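Local coordinates for probable oxidoreductase (Mycobacterium abscessus, PDB 4EYE), which probably acts as an NAD(P)(H)-dependent oxidoreductase of the medium-chain dehydrogenase family, related to the quinone oxidoreductases, at residues A[161-167]-A[228-234]; A[143-147]-A[172-178]. All blocks are in the same frame, centred on the assembly; numbering follows the deposited sequence.

Overall arrangement
Val165 and Val232, central side chains of interaction 1, pack directly on the helices of interaction 2. Val165 CG1 lies 3.8 Å from Ala176 CB, and Val232 CG2 lies 3.8 Å from Met147 CE. Pro234 CB also meets Ile172 CG2 at 3.9 Å. The two contact centres are about 12 Å apart. The chain runs from helix 143-154 through strand 162-165 to helix 171-182 and later to strand 228-233, so the segments of the two interactions alternate. The glycine-rich turn between strand 162-165 and helix 171-182 matches the dinucleotide-binding loop of Rossmann folds, consistent with a cofactor site there. A bound methylpentanediol, probably from the crystallisation liquor, lies about 4 Å from the side chain of Thr146.

Interaction 1 of 2, residues A[161-167]-A[228-234]; sequences ETVLVLG and VDMVVDP
Asp229 meets the start of strand 162-165 with its carboxylate. Asp229 OD2 accepts the N-H of Thr162, with Thr162 N 2.8 Å from OD2. The bond is almost straight (169°) and uses the lone pair turned away from OD1. Thr162 O in turn accepts two backbone N-H groups, those of Asp229 and Met230, both in its carbonyl plane. Thr162 is thus gripped at both its amide and its carbonyl.

Glu161 crosses Asp229 at a slant, with Glu161 OE2 4.4 Å from Asp229 OD1 and the carboxylate planes 20° apart. This approach of like charges is probably eased by Arg252, which forms a salt bridge with Glu161 OE1 and bonds Asp229 O. The amide of Arg158 also bonds Glu161 OE1.

Beyond Asp229 the strands run parallel. Leu164 N bonds Met230 O, Val232 N bonds Leu164 O at 2.7 Å, and Leu166 N bonds Val232 O. The two strands are central neighbours in the six-stranded parallel sheet of a Rossmann fold, strand order 3-2-1-4-5-6.

Side chains alternate between the faces. With CG anti to the backbone N (chi1 173°), Leu164 runs beside Val231, pointing the same way, and brings Leu164 CD2 to 3.8 Å from Val231 CG2. Leu164 also packs on Trp215 and Val219 of helix 215-222. The other branch of Val231, CG1, meets Leu166 CD1. On the face that carries Val163, Met230 and Val232, Val163 CG1 meets Val232 CG2 at 4.0 Å, and both side chains also touch Tyr151 of helix 143-154. At the last residue of its strand, Asp233 OD1 accepts the amides of Ile235 and Gly236. Past the strand ends, the CD edge of the Pro234 ring abuts the carbonyl oxygen of Leu166.

Interaction 2 of 2, residues A[143-147]-A[172-178]; sequences NYHTM and IGTAAIQ
Ala175 presses its methyl onto the ring of Tyr144. Ala175 CB sits 3.4 Å from the ring centroid and only 6° off the ring normal, a CH-pi contact at the middle of the face. This is the tight part of the contact. Here helix 171-182, which follows the glycine-rich turn of the Rossmann-type domain, packs on helix 143-154, the helix before strand 162-165. The segment axes approach to 8.6 Å and cross at -55°. At the ring edge, Tyr144 OH donates to Gln178 OE1 at 2.6 Å. The amide plane stands steeply to the ring, and the donor is tilted from the carbonyl plane. Gln178 NE2 bonds Arg310 O, which helps fix how the amide is turned.

Met147 is bent at both chi2 and chi3. The bends bring its methyl, CE, to 3.8 Å from Ala176 CB, while SD lies against Ile172 CG2.

Asn143 OD1 approaches Ile172 CD1 at 3.6 Å, a polar atom against a methyl. The looser side holds Ile172 and Thr146, both partly exposed, with Thr146 CG2 4.3 Å from Ile172 CD1. The helices are therefore held mostly by small apolar contacts, with one short hydrogen bond from the buried Tyr144 setting the position of its hydroxyl.

Interaction 1 of 2, residues A[161-167]-A[228-234]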
ATOM      1  N   GLU A 161      -6.070 -20.054   9.701  1.00 27.24           N
ATOM      2  CA  GLU A 161      -5.659 -20.456   8.342  1.00 26.20           C
ATOM      3  C   GLU A 161      -4.205 -20.116   8.090  1.00 25.22           C
ATOM      4  O   GLU A 161      -3.611 -19.336   8.825  1.00 24.54           O
ATOM      5  CB  GLU A 161      -6.570 -19.810   7.299  1.00 26.57           C
ATOM      6  CG  GLU A 161      -8.007 -20.338   7.334  1.00 26.95           C
ATOM      7  CD  GLU A 161      -8.836 -19.841   6.179  1.00 27.34           C
ATOM      8  OE1 GLU A 161      -8.969 -18.597   5.996  1.00 26.87           O
ATOM      9  OE2 GLU A 161      -9.335 -20.702   5.416  1.00 28.12           O
ATOM     10  N   THR A 162      -3.614 -20.721   7.052  1.00 24.54           N
ATOM     11  CA  THR A 162      -2.268 -20.407   6.682  1.00 24.17           C
ATOM     12  C   THR A 162      -2.223 -19.627   5.388  1.00 23.01           C
ATOM     13  O   THR A 162      -2.825 -20.062   4.385  1.00 23.04           O
ATOM     14  CB  THR A 162      -1.420 -21.677   6.517  1.00 24.86           C
ATOM     15  OG1 THR A 162      -1.363 -22.331   7.762  1.00 25.54           O
ATOM     16  CG2 THR A 162      -0.002 -21.304   6.066  1.00 24.79           C
ATOM     17  N   VAL A 163      -1.485 -18.511   5.404  1.00 22.04           N
ATOM     18  CA  VAL A 163      -1.389 -17.611   4.264  1.00 21.44           C
ATOM     19  C   VAL A 163       0.030 -17.584   3.756  1.00 21.25           C
ATOM     20  O   VAL A 163       0.974 -17.440   4.534  1.00 21.36           O
ATOM     21  CB  VAL A 163      -1.846 -16.184   4.645  1.00 21.03           C
ATOM     22  CG1 VAL A 163      -1.750 -15.206   3.446  1.00 20.71           C
ATOM     23  CG2 VAL A 163      -3.270 -16.234   5.190  1.00 20.97           C
ATOM     24  N   LEU A 164       0.176 -17.770   2.445  1.00 20.99           N
ATOM     25  CA  LEU A 164       1.433 -17.611   1.773  1.00 20.78           C
ATOM     26  C   LEU A 164       1.446 -16.194   1.210  1.00 20.32           C
ATOM     27  O   LEU A 164       0.581 -15.853   0.393  1.00 20.06           O
ATOM     28  CB  LEU A 164       1.600 -18.594   0.610  1.00 21.05           C
ATOM     29  CG  LEU A 164       2.829 -18.403  -0.286  1.00 21.20           C
ATOM     30  CD1 LEU A 164       4.026 -18.735   0.588  1.00 21.53           C
ATOM     31  CD2 LEU A 164       2.779 -19.268  -1.559  1.00 21.61           C
ATOM     32  N   VAL A 165       2.447 -15.421   1.599  1.00 19.99           N
ATOM     33  CA  VAL A 165       2.610 -14.058   1.090  1.00 19.94           C
ATOM     34  C   VAL A 165       3.840 -14.042   0.187  1.00 20.22           C
ATOM     35  O   VAL A 165       4.947 -14.326   0.629  1.00 20.24           O
ATOM     36  CB  VAL A 165       2.755 -12.987   2.201  1.00 19.54           C
ATOM     37  CG1 VAL A 165       2.945 -11.597   1.560  1.00 19.36           C
ATOM     38  CG2 VAL A 165       1.537 -12.982   3.151  1.00 19.43           C
ATOM     39  N   LEU A 166       3.624 -13.690  -1.074  1.00 20.62           N
ATOM     40  CA  LEU A 166       4.708 -13.536  -2.056  1.00 21.22           C
ATOM     41  C   LEU A 166       5.130 -12.064  -2.099  1.00 21.44           C
ATOM     42  O   LEU A 166       4.405 -11.170  -1.612  1.00 20.89           O
ATOM     43  CB  LEU A 166       4.223 -14.011  -3.430  1.00 21.61           C
ATOM     44  CG  LEU A 166       3.839 -15.520  -3.534  1.00 21.95           C
ATOM     45  CD1 LEU A 166       3.183 -15.862  -4.854  1.00 21.99           C
ATOM     46  CD2 LEU A 166       5.089 -16.360  -3.421  1.00 22.33           C
ATOM     47  N   GLY A 167       6.296 -11.792  -2.690  1.00 21.70           N
ATOM     48  CA  GLY A 167       6.841 -10.398  -2.731  1.00 21.52           C
ATOM     49  C   GLY A 167       6.831  -9.747  -1.343  1.00 21.07           C
ATOM     50  O   GLY A 167       6.432  -8.588  -1.166  1.00 21.02           O
ATOM     51  N   VAL A 228      -1.287 -24.374   1.440  1.00 28.87           N
ATOM     52  CA  VAL A 228      -1.776 -23.198   2.161  1.00 27.17           C
ATOM     53  C   VAL A 228      -3.222 -22.943   1.829  1.00 26.26           C
ATOM     54  O   VAL A 228      -3.693 -23.314   0.764  1.00 26.90           O
ATOM     55  CB  VAL A 228      -0.938 -21.950   1.872  1.00 26.25           C
ATOM     56  CG1 VAL A 228       0.494 -22.224   2.306  1.00 25.99           C
ATOM     57  CG2 VAL A 228      -1.020 -21.575   0.394  1.00 25.79           C
ATOM     58  N   ASP A 229      -3.908 -22.251   2.722  1.00 25.21           N
ATOM     59  CA  ASP A 229      -5.315 -21.923   2.502  1.00 24.56           C
ATOM     60  C   ASP A 229      -5.510 -20.756   1.579  1.00 23.78           C
ATOM     61  O   ASP A 229      -6.516 -20.682   0.876  1.00 23.99           O
ATOM     62  CB  ASP A 229      -5.954 -21.617   3.823  1.00 24.42           C
ATOM     63  CG  ASP A 229      -5.874 -22.794   4.758  1.00 24.79           C
ATOM     64  OD1 ASP A 229      -6.435 -23.845   4.391  1.00 24.72           O
ATOM     65  OD2 ASP A 229      -5.289 -22.651   5.835  1.00 24.62           O
ATOM     66  N   MET A 230      -4.536 -19.857   1.591  1.00 22.90           N
ATOM     67  CA  MET A 230      -4.586 -18.631   0.834  1.00 22.50           C
ATOM     68  C   MET A 230      -3.212 -18.200   0.399  1.00 22.18           C
ATOM     69  O   MET A 230      -2.236 -18.331   1.134  1.00 22.11           O
ATOM     70  CB  MET A 230      -5.215 -17.513   1.690  1.00 22.13           C
ATOM     71  CG  MET A 230      -5.376 -16.177   0.952  1.00 21.81           C
ATOM     72  SD  MET A 230      -6.172 -14.954   2.030  1.00 21.35           S
ATOM     73  CE  MET A 230      -7.779 -15.728   2.249  1.00 21.31           C
ATOM     74  N   VAL A 231      -3.143 -17.651  -0.803  1.00 22.09           N
ATOM     75  CA  VAL A 231      -1.926 -17.083  -1.311  1.00 21.94           C
ATOM     76  C   VAL A 231      -2.215 -15.620  -1.613  1.00 21.81           C
ATOM     77  O   VAL A 231      -3.245 -15.300  -2.220  1.00 22.29           O
ATOM     78  CB  VAL A 231      -1.430 -17.822  -2.587  1.00 22.11           C
ATOM     79  CG1 VAL A 231      -0.350 -17.011  -3.281  1.00 21.73           C
ATOM     80  CG2 VAL A 231      -0.970 -19.244  -2.279  1.00 22.10           C
ATOM     81  N   VAL A 232      -1.312 -14.728  -1.205  1.00 22.15           N
ATOM     82  CA  VAL A 232      -1.334 -13.325  -1.627  1.00 22.63           C
ATOM     83  C   VAL A 232      -0.228 -13.095  -2.630  1.00 23.83           C
ATOM     84  O   VAL A 232       0.965 -13.314  -2.349  1.00 23.99           O
ATOM     85  CB  VAL A 232      -1.211 -12.360  -0.434  1.00 22.49           C
ATOM     86  CG1 VAL A 232      -1.089 -10.893  -0.921  1.00 22.00           C
ATOM     87  CG2 VAL A 232      -2.426 -12.531   0.493  1.00 22.04           C
ATOM     88  N   ASP A 233      -0.620 -12.682  -3.820  1.00 25.89           N
ATOM     89  CA  ASP A 233       0.326 -12.515  -4.920  1.00 28.32           C
ATOM     90  C   ASP A 233       0.298 -11.107  -5.496  1.00 29.01           C
ATOM     91  O   ASP A 233      -0.594 -10.794  -6.284  1.00 28.60           O
ATOM     92  CB  ASP A 233       0.007 -13.518  -6.033  1.00 30.28           C
ATOM     93  CG  ASP A 233       0.990 -13.416  -7.188  1.00 32.17           C
ATOM     94  OD1 ASP A 233       2.057 -12.763  -7.029  1.00 31.46           O
ATOM     95  OD2 ASP A 233       0.681 -13.977  -8.260  1.00 36.89           O
ATOM     96  N   PRO A 234       1.245 -10.241  -5.072  1.00 30.84           N
ATOM     97  CA  PRO A 234       1.357  -8.895  -5.622  1.00 33.27           C
ATOM     98  C   PRO A 234       2.394  -8.810  -6.749  1.00 36.71           C
ATOM     99  O   PRO A 234       2.667  -7.718  -7.237  1.00 41.14           O
ATOM    100  CB  PRO A 234       1.829  -8.075  -4.414  1.00 32.16           C
ATOM    101  CG  PRO A 234       2.574  -9.026  -3.560  1.00 32.14           C
ATOM    102  CD  PRO A 234       2.250 -10.441  -4.018  1.00 31.06           C
TER

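Interaction 2 of 2, residues A[143-147]-A[172-178]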
ATOM      1  N   ASN A 143      -1.668   0.549   1.011  1.00 16.58           N
ATOM      2  CA  ASN A 143      -1.344  -0.845   1.231  1.00 16.30           C
ATOM      3  C   ASN A 143      -2.222  -1.614   2.249  1.00 16.02           C
ATOM      4  O   ASN A 143      -2.590  -2.775   2.007  1.00 15.93           O
ATOM      5  CB  ASN A 143       0.149  -1.058   1.559  1.00 16.35           C
ATOM      6  CG  ASN A 143       1.090  -0.553   0.444  1.00 16.58           C
ATOM      7  OD1 ASN A 143       0.662  -0.371  -0.682  1.00 16.71           O
ATOM      8  ND2 ASN A 143       2.382  -0.309   0.784  1.00 16.58           N
ATOM      9  N   TYR A 144      -2.564  -0.971   3.358  1.00 15.69           N
ATOM     10  CA  TYR A 144      -3.290  -1.643   4.444  1.00 15.58           C
ATOM     11  C   TYR A 144      -4.772  -1.729   4.167  1.00 15.61           C
ATOM     12  O   TYR A 144      -5.396  -2.766   4.498  1.00 15.68           O
ATOM     13  CB  TYR A 144      -2.932  -1.035   5.836  1.00 15.56           C
ATOM     14  CG  TYR A 144      -1.499  -1.403   6.263  1.00 15.56           C
ATOM     15  CD1 TYR A 144      -0.376  -0.869   5.607  1.00 15.50           C
ATOM     16  CD2 TYR A 144      -1.265  -2.327   7.271  1.00 15.69           C
ATOM     17  CE1 TYR A 144       0.904  -1.197   5.969  1.00 15.57           C
ATOM     18  CE2 TYR A 144       0.026  -2.688   7.627  1.00 15.77           C
ATOM     19  CZ  TYR A 144       1.117  -2.108   7.001  1.00 15.71           C
ATOM     20  OH  TYR A 144       2.410  -2.499   7.368  1.00 15.85           O
ATOM     21  N   HIS A 145      -5.361  -0.681   3.578  1.00 15.60           N
ATOM     22  CA  HIS A 145      -6.765  -0.749   3.210  1.00 15.74           C
ATOM     23  C   HIS A 145      -6.981  -1.756   2.127  1.00 15.82           C
ATOM     24  O   HIS A 145      -7.963  -2.468   2.159  1.00 15.95           O
ATOM     25  CB  HIS A 145      -7.319   0.621   2.742  1.00 15.81           C
ATOM     26  CG  HIS A 145      -7.628   1.536   3.854  1.00 15.84           C
ATOM     27  ND1 HIS A 145      -8.864   1.658   4.366  1.00 16.02           N
ATOM     28  CD2 HIS A 145      -6.802   2.373   4.613  1.00 15.75           C
ATOM     29  CE1 HIS A 145      -8.819   2.506   5.386  1.00 16.03           C
ATOM     30  NE2 HIS A 145      -7.567   2.937   5.531  1.00 15.88           N
ATOM     31  N   THR A 146      -6.052  -1.841   1.168  1.00 15.78           N
ATOM     32  CA  THR A 146      -6.119  -2.852   0.128  1.00 15.91           C
ATOM     33  C   THR A 146      -6.126  -4.276   0.708  1.00 15.90           C
ATOM     34  O   THR A 146      -6.954  -5.100   0.330  1.00 16.06           O
ATOM     35  CB  THR A 146      -4.951  -2.720  -0.866  1.00 15.92           C
ATOM     36  OG1 THR A 146      -5.009  -1.444  -1.483  1.00 16.00           O
ATOM     37  CG2 THR A 146      -5.013  -3.793  -1.942  1.00 16.10           C
ATOM     38  N   MET A 147      -5.206  -4.531   1.626  1.00 15.79           N
ATOM     39  CA  MET A 147      -5.054  -5.848   2.212  1.00 15.87           C
ATOM     40  C   MET A 147      -6.144  -6.180   3.235  1.00 16.12           C
ATOM     41  O   MET A 147      -6.570  -7.324   3.276  1.00 16.28           O
ATOM     42  CB  MET A 147      -3.627  -6.100   2.736  1.00 15.76           C
ATOM     43  CG  MET A 147      -2.556  -6.298   1.631  1.00 15.75           C
ATOM     44  SD  MET A 147      -3.027  -7.533   0.356  1.00 15.94           S
ATOM     45  CE  MET A 147      -3.479  -8.939   1.375  1.00 16.03           C
ATOM     46  N   ILE A 172       2.947  -3.963  -0.234  1.00 17.43           N
ATOM     47  CA  ILE A 172       1.777  -4.777  -0.136  1.00 17.20           C
ATOM     48  C   ILE A 172       2.036  -6.027   0.681  1.00 16.81           C
ATOM     49  O   ILE A 172       1.277  -6.357   1.566  1.00 16.63           O
ATOM     50  CB  ILE A 172       1.258  -5.140  -1.532  1.00 17.49           C
ATOM     51  CG1 ILE A 172       0.704  -3.890  -2.183  1.00 17.70           C
ATOM     52  CG2 ILE A 172       0.160  -6.200  -1.367  1.00 17.49           C
ATOM     53  CD1 ILE A 172      -0.704  -3.573  -1.652  1.00 17.81           C
ATOM     54  N   GLY A 173       3.159  -6.687   0.411  1.00 16.63           N
ATOM     55  CA  GLY A 173       3.551  -7.864   1.165  1.00 16.50           C
ATOM     56  C   GLY A 173       3.625  -7.640   2.664  1.00 16.34           C
ATOM     57  O   GLY A 173       3.152  -8.462   3.426  1.00 16.31           O
ATOM     58  N   THR A 174       4.237  -6.522   3.085  1.00 16.14           N
ATOM     59  CA  THR A 174       4.363  -6.188   4.487  1.00 16.09           C
ATOM     60  C   THR A 174       3.012  -5.997   5.184  1.00 15.97           C
ATOM     61  O   THR A 174       2.775  -6.579   6.262  1.00 16.07           O
ATOM     62  CB  THR A 174       5.206  -4.893   4.647  1.00 16.08           C
ATOM     63  OG1 THR A 174       6.500  -5.153   4.083  1.00 16.24           O
ATOM     64  CG2 THR A 174       5.353  -4.501   6.105  1.00 16.16           C
ATOM     65  N   ALA A 175       2.124  -5.228   4.536  1.00 15.78           N
ATOM     66  CA  ALA A 175       0.760  -5.108   5.005  1.00 15.74           C
ATOM     67  C   ALA A 175       0.065  -6.479   5.045  1.00 15.85           C
ATOM     68  O   ALA A 175      -0.684  -6.795   5.967  1.00 15.92           O
ATOM     69  CB  ALA A 175      -0.034  -4.108   4.139  1.00 15.59           C
ATOM     70  N   ALA A 176       0.351  -7.294   4.055  1.00 15.98           N
ATOM     71  CA  ALA A 176      -0.297  -8.637   3.938  1.00 16.25           C
ATOM     72  C   ALA A 176       0.129  -9.533   5.111  1.00 16.52           C
ATOM     73  O   ALA A 176      -0.714 -10.221   5.701  1.00 16.77           O
ATOM     74  CB  ALA A 176       0.076  -9.269   2.596  1.00 16.28           C
ATOM     75  N   ILE A 177       1.394  -9.409   5.528  1.00 16.72           N
ATOM     76  CA  ILE A 177       1.888 -10.122   6.694  1.00 17.02           C
ATOM     77  C   ILE A 177       1.231  -9.613   7.989  1.00 17.29           C
ATOM     78  O   ILE A 177       0.723 -10.414   8.787  1.00 17.47           O
ATOM     79  CB  ILE A 177       3.428  -9.992   6.876  1.00 17.11           C
ATOM     80  CG1 ILE A 177       4.158 -10.641   5.691  1.00 17.09           C
ATOM     81  CG2 ILE A 177       3.910 -10.715   8.160  1.00 17.43           C
ATOM     82  CD1 ILE A 177       5.641 -10.346   5.676  1.00 17.22           C
ATOM     83  N   GLN A 178       1.299  -8.304   8.228  1.00 17.35           N
ATOM     84  CA  GLN A 178       0.922  -7.789   9.534  1.00 17.71           C
ATOM     85  C   GLN A 178      -0.582  -7.933   9.726  1.00 17.95           C
ATOM     86  O   GLN A 178      -1.036  -8.299  10.814  1.00 18.83           O
ATOM     87  CB  GLN A 178       1.310  -6.315   9.684  1.00 17.61           C
ATOM     88  CG  GLN A 178       2.799  -6.051   9.743  1.00 17.70           C
ATOM     89  CD  GLN A 178       3.064  -4.655  10.239  1.00 17.66           C
ATOM     90  OE1 GLN A 178       2.572  -3.663   9.646  1.00 17.44           O
ATOM     91  NE2 GLN A 178       3.768  -4.545  11.334  1.00 17.78           N
TER